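Alr3699 protein (Nostoc sp., PDB 4XSO) belongs to the glycosyltransferase superfamily and has the two-domain GT-B fold. Local coordinates at residues 180-185 with 294-299; 210-215 with 278-283; 303-308 with 362-367. All blocks are in the same frame, centred on the assembly; numbering follows the deposited sequence.

Contact 1 of 3, residues 180-185 with 294-299; sequences NGFDIN and EPFGRV
Asn180 lays its CB over one face of the Phe296 ring, a CH-pi contact with CB 3.9 Å from the ring centroid and 25° off the normal. In this GT-B fold, residues 180-185 follow strand 175-177, an outer strand of the N-terminal parallel sheet, while 294-299 enter helix 298-305 of the C-terminal domain, with Gly297 at its N-cap. Phe182 meets Phe296 differently, at the rim: its CZ stands 3.9 Å from Phe296 CE1, which lies near the plane of the Phe182 ring. CG of Phe296 is anti to the backbone N (chi1 -175°). Backbone hydrogen bonds tie Phe182 to Phe368 and Val370, and Val301 and Leu305 of helix 298-305 also touch the Phe182 side chain. Arg298 starts from the first turn of that helix; its chain is bent at chi3, and its guanidinium plane lies 26° from that of the Phe182 ring. Phe182 CE2 sits off-centre over one guanidinium face, 3.7 Å from Arg298 CZ. At the guanidinium edge a water accepts from Arg298 NH1 at 3.0 Å and donates to the carbonyl O of Gly181 at 2.7 Å.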
loop_
_atom_site.group_PDB
_atom_site.type_symbol
_atom_site.label_atom_id
_atom_site.label_comp_id
_atom_site.label_asym_id
_atom_site.label_seq_id
_atom_site.Cartn_x
_atom_site.Cartn_y
_atom_site.Cartn_z
ATOM N N ASN A 180 23.997 -7.885 -16.757
ATOM C CA ASN A 180 24.069 -9.188 -16.111
ATOM C C ASN A 180 25.542 -9.673 -16.085
ATOM O O ASN A 180 26.364 -9.397 -16.993
ATOM C CB ASN A 180 23.212 -10.201 -16.874
ATOM C CG ASN A 180 21.703 -10.017 -16.706
ATOM O OD1 ASN A 180 21.181 -8.935 -16.403
ATOM N ND2 ASN A 180 20.989 -11.055 -17.021
ATOM N N GLY A 181 25.905 -10.350 -15.023
ATOM C CA GLY A 181 27.289 -10.869 -14.904
ATOM C C GLY A 181 27.261 -12.392 -15.003
ATOM O O GLY A 181 26.245 -12.983 -14.718
ATOM N N PHE A 182 28.391 -12.970 -15.379
ATOM C CA PHE A 182 28.586 -14.399 -15.596
ATOM C C PHE A 182 29.951 -14.859 -15.069
ATOM O O PHE A 182 30.932 -14.161 -15.228
ATOM C CB PHE A 182 28.525 -14.682 -17.110
ATOM C CG PHE A 182 27.226 -14.273 -17.719
ATOM C CD1 PHE A 182 27.016 -12.953 -18.089
ATOM C CD2 PHE A 182 26.195 -15.218 -17.908
ATOM C CE1 PHE A 182 25.769 -12.537 -18.581
ATOM C CE2 PHE A 182 25.013 -14.819 -18.462
ATOM C CZ PHE A 182 24.805 -13.466 -18.809
ATOM N N ASP A 183 30.023 -16.070 -14.525
ATOM C CA ASP A 183 31.310 -16.652 -14.166
ATOM C C ASP A 183 31.963 -17.117 -15.431
ATOM O O ASP A 183 31.516 -18.102 -15.996
ATOM C CB ASP A 183 31.116 -17.818 -13.267
ATOM C CG ASP A 183 32.454 -18.417 -12.805
ATOM O OD1 ASP A 183 33.541 -18.193 -13.366
ATOM O OD2 ASP A 183 32.388 -19.063 -11.788
ATOM N N ILE A 184 33.004 -16.447 -15.868
ATOM C CA ILE A 184 33.436 -16.624 -17.280
ATOM C C ILE A 184 34.062 -17.983 -17.556
ATOM O O ILE A 184 33.915 -18.509 -18.636
ATOM C CB ILE A 184 34.283 -15.487 -17.838
ATOM C CG1 ILE A 184 35.713 -15.498 -17.265
ATOM C CG2 ILE A 184 33.593 -14.144 -17.614
ATOM C CD1 ILE A 184 36.561 -14.309 -17.665
ATOM N N ASN A 185 34.668 -18.558 -16.531
ATOM C CA ASN A 185 35.318 -19.875 -16.603
ATOM C C ASN A 185 34.355 -21.035 -16.689
ATOM O O ASN A 185 34.683 -22.062 -17.290
ATOM C CB ASN A 185 36.312 -20.006 -15.412
ATOM C CG ASN A 185 37.450 -19.036 -15.520
ATOM O OD1 ASN A 185 37.831 -18.579 -16.603
ATOM N ND2 ASN A 185 37.985 -18.676 -14.405
ATOM N N GLU A 294 14.175 -8.082 -26.725
ATOM C CA GLU A 294 14.482 -8.560 -25.409
ATOM C C GLU A 294 15.408 -7.550 -24.699
ATOM O O GLU A 294 16.239 -6.851 -25.332
ATOM C CB GLU A 294 15.145 -9.957 -25.490
ATOM C CG GLU A 294 14.188 -11.067 -26.018
ATOM C CD GLU A 294 14.856 -12.423 -26.204
ATOM O OE1 GLU A 294 16.105 -12.521 -26.069
ATOM O OE2 GLU A 294 14.132 -13.416 -26.472
ATOM N N PRO A 295 15.285 -7.479 -23.363
ATOM C CA PRO A 295 16.050 -6.467 -22.629
ATOM C C PRO A 295 17.564 -6.726 -22.548
ATOM O O PRO A 295 18.315 -5.793 -22.593
ATOM C CB PRO A 295 15.416 -6.471 -21.239
ATOM C CG PRO A 295 14.652 -7.729 -21.142
ATOM C CD PRO A 295 14.266 -8.124 -22.531
ATOM N N PHE A 296 17.957 -7.991 -22.519
ATOM C CA PHE A 296 19.336 -8.445 -22.447
ATOM C C PHE A 296 19.381 -9.948 -22.845
ATOM O O PHE A 296 18.864 -10.815 -22.123
ATOM C CB PHE A 296 19.789 -8.424 -20.980
ATOM C CG PHE A 296 21.246 -8.774 -20.792
ATOM C CD1 PHE A 296 21.676 -10.085 -20.698
ATOM C CD2 PHE A 296 22.213 -7.742 -20.704
ATOM C CE1 PHE A 296 23.035 -10.370 -20.496
ATOM C CE2 PHE A 296 23.561 -8.034 -20.501
ATOM C CZ PHE A 296 23.958 -9.344 -20.409
ATOM N N GLY A 297 19.982 -10.325 -23.922
ATOM C CA GLY A 297 19.938 -11.773 -24.211
ATOM C C GLY A 297 21.012 -12.557 -23.472
ATOM O O GLY A 297 22.180 -12.535 -23.918
ATOM N N ARG A 298 20.672 -13.242 -22.363
ATOM C CA ARG A 298 21.716 -13.995 -21.614
ATOM C C ARG A 298 22.419 -14.969 -22.574
ATOM O O ARG A 298 23.643 -15.109 -22.612
ATOM C CB ARG A 298 21.130 -14.729 -20.380
ATOM C CG ARG A 298 20.657 -13.763 -19.275
ATOM C CD ARG A 298 19.978 -14.457 -18.083
ATOM N NE ARG A 298 20.858 -15.393 -17.385
ATOM C CZ ARG A 298 21.833 -15.049 -16.530
ATOM N NH1 ARG A 298 22.021 -13.788 -16.146
ATOM N NH2 ARG A 298 22.616 -15.987 -16.003
ATOM N N VAL A 299 21.644 -15.606 -23.443
ATOM C CA VAL A 299 22.185 -16.614 -24.354
ATOM C C VAL A 299 23.237 -16.080 -25.317
ATOM O O VAL A 299 24.182 -16.790 -25.712
ATOM C CB VAL A 299 21.031 -17.258 -25.186
ATOM C CG1 VAL A 299 21.554 -18.036 -26.353
ATOM C CG2 VAL A 299 20.232 -18.169 -24.258
HETATM O O HOH W 1 23.639 -12.724 -13.892
#

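Contact 2 of 3, residues 210-215 with 278-283; sequences GHFSRL and QLMAAC
The Phe212 ring carries Met280 on one face, while Leu279 and Cys283 reach its edge. Met280 CG lies over that face, offset toward the rim, 4.0 Å from the ring centroid and 19° off the normal, a CH-pi contact. Beyond CG the methionine is extended, and its CE, placed by chi3 (170°), comes to 4.0 Å from Phe212 CG at the root of the ring. Its SD, 5.1 Å from the Phe212 centroid, makes this a Met-aromatic contact as well. At the edge, Leu279 CB approaches Phe212 CE2 to 3.7 Å, and Cys283 SG lies 4.0 Å from Phe212 CZ, close to the ring plane and 80° off the normal, a second sulfur-aromatic contact. All this belongs to a Rossmann-like beta-alpha-beta crossover in the C-terminal domain: helix 276-282 connects strand 267-271, at one border of the parallel sheet, to strand 285-287, and on the way packs against 207-212, one of the two middle strands. Val240 of the adjoining strand 235-240 adds to the surface around Phe212 and Leu279, and Leu197 and Leu201 of helix 191-201 also touch Leu279. Cys283 N bonds to Met280 O, and Gly210 pairs by its backbone with Leu285 and Ala287 in the next strand. With no side chain on Gly210, Cys283 SG settles directly against the strand backbone, 3.6 Å from Gly210 CA.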
loop_
_atom_site.group_PDB
_atom_site.type_symbol
_atom_site.label_atom_id
_atom_site.label_comp_id
_atom_site.label_asym_id
_atom_site.label_seq_id
_atom_site.Cartn_x
_atom_site.Cartn_y
_atom_site.Cartn_z
ATOM N N GLY A 210 22.986 -23.984 -33.078
ATOM C CA GLY A 210 22.270 -24.275 -31.845
ATOM C C GLY A 210 21.349 -23.122 -31.492
ATOM O O GLY A 210 21.711 -21.937 -31.635
ATOM N N HIS A 211 20.169 -23.465 -30.987
ATOM C CA HIS A 211 19.234 -22.498 -30.519
ATOM C C HIS A 211 18.893 -22.900 -29.095
ATOM O O HIS A 211 18.467 -24.044 -28.870
ATOM C CB HIS A 211 17.992 -22.582 -31.426
ATOM C CG HIS A 211 17.046 -21.441 -31.271
ATOM N ND1 HIS A 211 16.225 -21.291 -30.174
ATOM C CD2 HIS A 211 16.806 -20.372 -32.062
ATOM C CE1 HIS A 211 15.515 -20.177 -30.303
ATOM N NE2 HIS A 211 15.875 -19.595 -31.429
ATOM N N PHE A 212 19.074 -22.028 -28.141
ATOM C CA PHE A 212 18.971 -22.436 -26.709
ATOM C C PHE A 212 17.903 -21.604 -26.009
ATOM O O PHE A 212 18.135 -20.461 -25.706
ATOM C CB PHE A 212 20.287 -22.156 -26.017
ATOM C CG PHE A 212 21.386 -22.980 -26.555
ATOM C CD1 PHE A 212 22.052 -22.587 -27.664
ATOM C CD2 PHE A 212 21.691 -24.165 -25.982
ATOM C CE1 PHE A 212 23.026 -23.352 -28.198
ATOM C CE2 PHE A 212 22.651 -24.976 -26.524
ATOM C CZ PHE A 212 23.346 -24.550 -27.616
ATOM N N SER A 213 16.756 -22.156 -25.751
ATOM C CA SER A 213 15.626 -21.316 -25.372
ATOM C C SER A 213 14.476 -22.263 -25.027
ATOM O O SER A 213 14.542 -23.440 -25.358
ATOM C CB SER A 213 15.377 -20.244 -26.438
ATOM O OG SER A 213 14.028 -19.889 -26.537
ATOM N N ARG A 214 13.406 -21.748 -24.412
ATOM C CA ARG A 214 12.198 -22.515 -24.307
ATOM C C ARG A 214 11.486 -22.345 -25.670
ATOM O O ARG A 214 11.707 -21.392 -26.414
ATOM C CB ARG A 214 11.317 -22.013 -23.142
ATOM C CG ARG A 214 10.937 -20.551 -23.266
ATOM C CD ARG A 214 10.288 -20.016 -21.987
ATOM N NE ARG A 214 10.177 -18.566 -22.070
ATOM C CZ ARG A 214 11.148 -17.704 -21.770
ATOM N NH1 ARG A 214 12.327 -18.126 -21.298
ATOM N NH2 ARG A 214 10.924 -16.399 -21.926
ATOM N N LEU A 215 10.711 -23.337 -26.017
ATOM C CA LEU A 215 10.052 -23.396 -27.294
ATOM C C LEU A 215 8.847 -22.480 -27.195
ATOM O O LEU A 215 7.834 -22.838 -26.571
ATOM C CB LEU A 215 9.641 -24.845 -27.591
ATOM C CG LEU A 215 10.794 -25.845 -27.610
ATOM C CD1 LEU A 215 10.233 -27.263 -27.776
ATOM C CD2 LEU A 215 11.791 -25.521 -28.712
ATOM N N GLN A 278 28.485 -26.494 -22.541
ATOM C CA GLN A 278 29.069 -27.576 -23.297
ATOM C C GLN A 278 28.393 -27.782 -24.672
ATOM O O GLN A 278 29.057 -27.979 -25.691
ATOM C CB GLN A 278 28.955 -28.886 -22.491
ATOM C CG GLN A 278 29.819 -28.942 -21.214
ATOM C CD GLN A 278 29.388 -27.944 -20.162
ATOM O OE1 GLN A 278 28.167 -27.689 -19.945
ATOM N NE2 GLN A 278 30.376 -27.388 -19.448
ATOM N N LEU A 279 27.064 -27.807 -24.653
ATOM C CA LEU A 279 26.290 -27.838 -25.892
ATOM C C LEU A 279 26.662 -26.719 -26.802
ATOM O O LEU A 279 26.869 -26.957 -27.958
ATOM C CB LEU A 279 24.795 -27.807 -25.584
ATOM C CG LEU A 279 24.341 -29.153 -25.049
ATOM C CD1 LEU A 279 22.974 -28.982 -24.388
ATOM C CD2 LEU A 279 24.266 -30.235 -26.130
ATOM N N MET A 280 26.744 -25.488 -26.267
ATOM C CA MET A 280 27.168 -24.303 -27.066
ATOM C C MET A 280 28.544 -24.541 -27.738
ATOM O O MET A 280 28.782 -24.308 -28.925
ATOM C CB MET A 280 27.210 -23.085 -26.157
ATOM C CG MET A 280 25.848 -22.512 -25.700
ATOM S SD MET A 280 25.962 -20.927 -24.845
ATOM C CE MET A 280 24.179 -20.624 -24.843
ATOM N N ALA A 281 29.477 -25.029 -26.938
ATOM C CA ALA A 281 30.792 -25.343 -27.417
ATOM C C ALA A 281 30.739 -26.329 -28.554
ATOM O O ALA A 281 31.529 -26.223 -29.495
ATOM C CB ALA A 281 31.680 -25.882 -26.298
ATOM N N ALA A 282 29.807 -27.266 -28.515
ATOM C CA ALA A 282 29.721 -28.194 -29.596
ATOM C C ALA A 282 29.036 -27.674 -30.857
ATOM O O ALA A 282 29.062 -28.340 -31.842
ATOM C CB ALA A 282 29.070 -29.440 -29.131
ATOM N N CYS A 283 28.429 -26.500 -30.818
ATOM C CA CYS A 283 27.834 -25.889 -32.024
ATOM C C CYS A 283 28.953 -25.267 -32.841
ATOM O O CYS A 283 30.102 -25.119 -32.359
ATOM C CB CYS A 283 26.850 -24.826 -31.603
ATOM S SG CYS A 283 25.417 -25.592 -30.832
#

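Contact 3 of 3, residues 303-308 with 362-367; sequences AMLCGK and AIASQR
Ala364 is pressed between Met304 and Leu305, and this is the close-packed part of the contact. Its CB meets Met304 CB at 3.7 Å and Leu305 CD2 at 3.8 Å, so the small methyl lets helix 350-368 come near helix 298-305, with the CA atoms of Leu305 and Ala364 5.8 Å apart. Leu305 carries CG beside its backbone N (chi1 -73°). Its CD2 lies against the backbone of the partner helix, 3.7 Å from both Ser365 OG and Ser365 N. The serine hydroxyl bonds to the carbonyl of Gln361 one turn earlier, so it offers Leu305 an oxygen already engaged. Both helices belong to the Rossmann-like C-terminal domain of the GT-B fold, where helix 350-368 covers the end of helix 298-305 and Val310 of strand 310-313 touches Met304. That end closes in a Schellman motif: Gly307, with positive phi (69°), donates to Met304 O, and Lys308 N bonds to Ala303 O. In the last turn, Leu305 O accepts from Gln361 NE2, a polar tie between the two helices. Toward the partly exposed side the fit is slacker. Met304 bends at chi3, and its CE lies 4.3 Å from Ile363 CG2, while the end of Ile363 leads away; the isoleucine side chain also touches Asn327.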
loop_
_atom_site.group_PDB
_atom_site.type_symbol
_atom_site.label_atom_id
_atom_site.label_comp_id
_atom_site.label_asym_id
_atom_site.label_seq_id
_atom_site.Cartn_x
_atom_site.Cartn_y
_atom_site.Cartn_z
ATOM N N ALA A 303 27.010 -17.454 -25.336
ATOM C CA ALA A 303 27.611 -17.957 -26.561
ATOM C C ALA A 303 28.975 -17.308 -26.815
ATOM O O ALA A 303 29.942 -17.972 -27.195
ATOM C CB ALA A 303 26.642 -17.696 -27.702
ATOM N N MET A 304 29.034 -16.008 -26.544
ATOM C CA MET A 304 30.240 -15.205 -26.730
ATOM C C MET A 304 31.318 -15.707 -25.743
ATOM O O MET A 304 32.464 -15.933 -26.106
ATOM C CB MET A 304 29.914 -13.723 -26.510
ATOM C CG MET A 304 29.000 -13.099 -27.576
ATOM S SD MET A 304 28.545 -11.349 -27.264
ATOM C CE MET A 304 29.761 -10.759 -28.313
ATOM N N LEU A 305 30.944 -15.900 -24.501
ATOM C CA LEU A 305 31.895 -16.384 -23.488
ATOM C C LEU A 305 32.341 -17.761 -23.827
ATOM O O LEU A 305 33.435 -18.182 -23.386
ATOM C CB LEU A 305 31.222 -16.376 -22.112
ATOM C CG LEU A 305 31.021 -15.014 -21.492
ATOM C CD1 LEU A 305 30.076 -15.125 -20.312
ATOM C CD2 LEU A 305 32.332 -14.443 -21.067
ATOM N N CYS A 306 31.522 -18.522 -24.585
ATOM C CA CYS A 306 31.967 -19.854 -24.983
ATOM C C CYS A 306 32.893 -19.725 -26.169
ATOM O O CYS A 306 33.333 -20.711 -26.739
ATOM C CB CYS A 306 30.835 -20.803 -25.359
ATOM S SG CYS A 306 29.718 -21.278 -24.069
ATOM N N GLY A 307 33.168 -18.511 -26.603
ATOM C CA GLY A 307 34.002 -18.394 -27.759
ATOM C C GLY A 307 33.343 -18.863 -29.039
ATOM O O GLY A 307 34.020 -19.374 -29.869
ATOM N N LYS A 308 32.057 -18.660 -29.220
ATOM C CA LYS A 308 31.363 -19.129 -30.431
ATOM C C LYS A 308 30.876 -17.984 -31.302
ATOM O O LYS A 308 30.568 -16.896 -30.823
ATOM C CB LYS A 308 30.153 -19.973 -30.034
ATOM C CG LYS A 308 30.556 -21.319 -29.424
ATOM C CD LYS A 308 31.397 -22.003 -30.507
ATOM C CE LYS A 308 31.606 -23.442 -30.331
ATOM N NZ LYS A 308 32.476 -23.869 -31.431
ATOM N N ALA A 362 36.753 -12.509 -25.887
ATOM C CA ALA A 362 37.590 -11.450 -25.273
ATOM C C ALA A 362 36.709 -10.297 -24.814
ATOM O O ALA A 362 36.870 -9.845 -23.692
ATOM C CB ALA A 362 38.634 -10.907 -26.257
ATOM N N ILE A 363 35.818 -9.785 -25.701
ATOM C CA ILE A 363 35.020 -8.676 -25.332
ATOM C C ILE A 363 33.994 -9.050 -24.243
ATOM O O ILE A 363 33.763 -8.263 -23.320
ATOM C CB ILE A 363 34.392 -7.946 -26.583
ATOM C CG1 ILE A 363 33.625 -6.677 -26.154
ATOM C CG2 ILE A 363 33.424 -8.798 -27.350
ATOM C CD1 ILE A 363 34.562 -5.607 -25.666
ATOM N N ALA A 364 33.382 -10.226 -24.311
ATOM C CA ALA A 364 32.351 -10.573 -23.328
ATOM C C ALA A 364 33.006 -10.796 -21.921
ATOM O O ALA A 364 32.417 -10.529 -20.850
ATOM C CB ALA A 364 31.613 -11.832 -23.786
ATOM N N SER A 365 34.218 -11.332 -21.933
ATOM C CA SER A 365 34.932 -11.552 -20.677
ATOM C C SER A 365 35.186 -10.189 -19.998
ATOM O O SER A 365 35.136 -10.062 -18.782
ATOM C CB SER A 365 36.261 -12.292 -20.966
ATOM O OG SER A 365 35.934 -13.598 -21.421
ATOM N N GLN A 366 35.511 -9.198 -20.814
ATOM C CA GLN A 366 35.731 -7.863 -20.296
ATOM C C GLN A 366 34.446 -7.208 -19.745
ATOM O O GLN A 366 34.464 -6.645 -18.632
ATOM C CB GLN A 366 36.497 -7.018 -21.335
ATOM C CG GLN A 366 36.603 -5.532 -21.032
ATOM C CD GLN A 366 36.887 -4.698 -22.285
ATOM O OE1 GLN A 366 37.851 -4.955 -23.000
ATOM N NE2 GLN A 366 36.025 -3.718 -22.569
ATOM N N ARG A 367 33.352 -7.231 -20.510
ATOM C CA ARG A 367 32.112 -6.506 -20.138
ATOM C C ARG A 367 31.173 -7.171 -19.161
ATOM O O ARG A 367 30.452 -6.509 -18.489
ATOM C CB ARG A 367 31.325 -6.270 -21.466
ATOM C CG ARG A 367 32.140 -5.499 -22.512
ATOM C CD ARG A 367 31.356 -5.301 -23.850
ATOM N NE ARG A 367 30.181 -4.464 -23.600
ATOM C CZ ARG A 367 29.127 -4.331 -24.408
ATOM N NH1 ARG A 367 29.048 -4.956 -25.565
ATOM N NH2 ARG A 367 28.119 -3.553 -24.023
#

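Overall arrangement
Contacts 1 and 3 share helix 298-305, the first at its start and the second at its end, with centres about 10 Å apart; Phe182 and Ile184 both touch Leu305 between them. Contact 2 lies about 14 Å from the centre of contact 1 and 15 Å from that of contact 3, on the sheet of the C-terminal domain. Along the chain it is nested inside the loop closed by contact 1, and contact 3 follows both. Val299 packs on Phe212, and Lys308 NZ bonds to Cys283 O, so helix 298-305 and the turn after it adjoin all three sites. Contact 1 packs residues 180-185, just after edge strand 175-177 of the N-terminal sheet, onto the C-terminal domain.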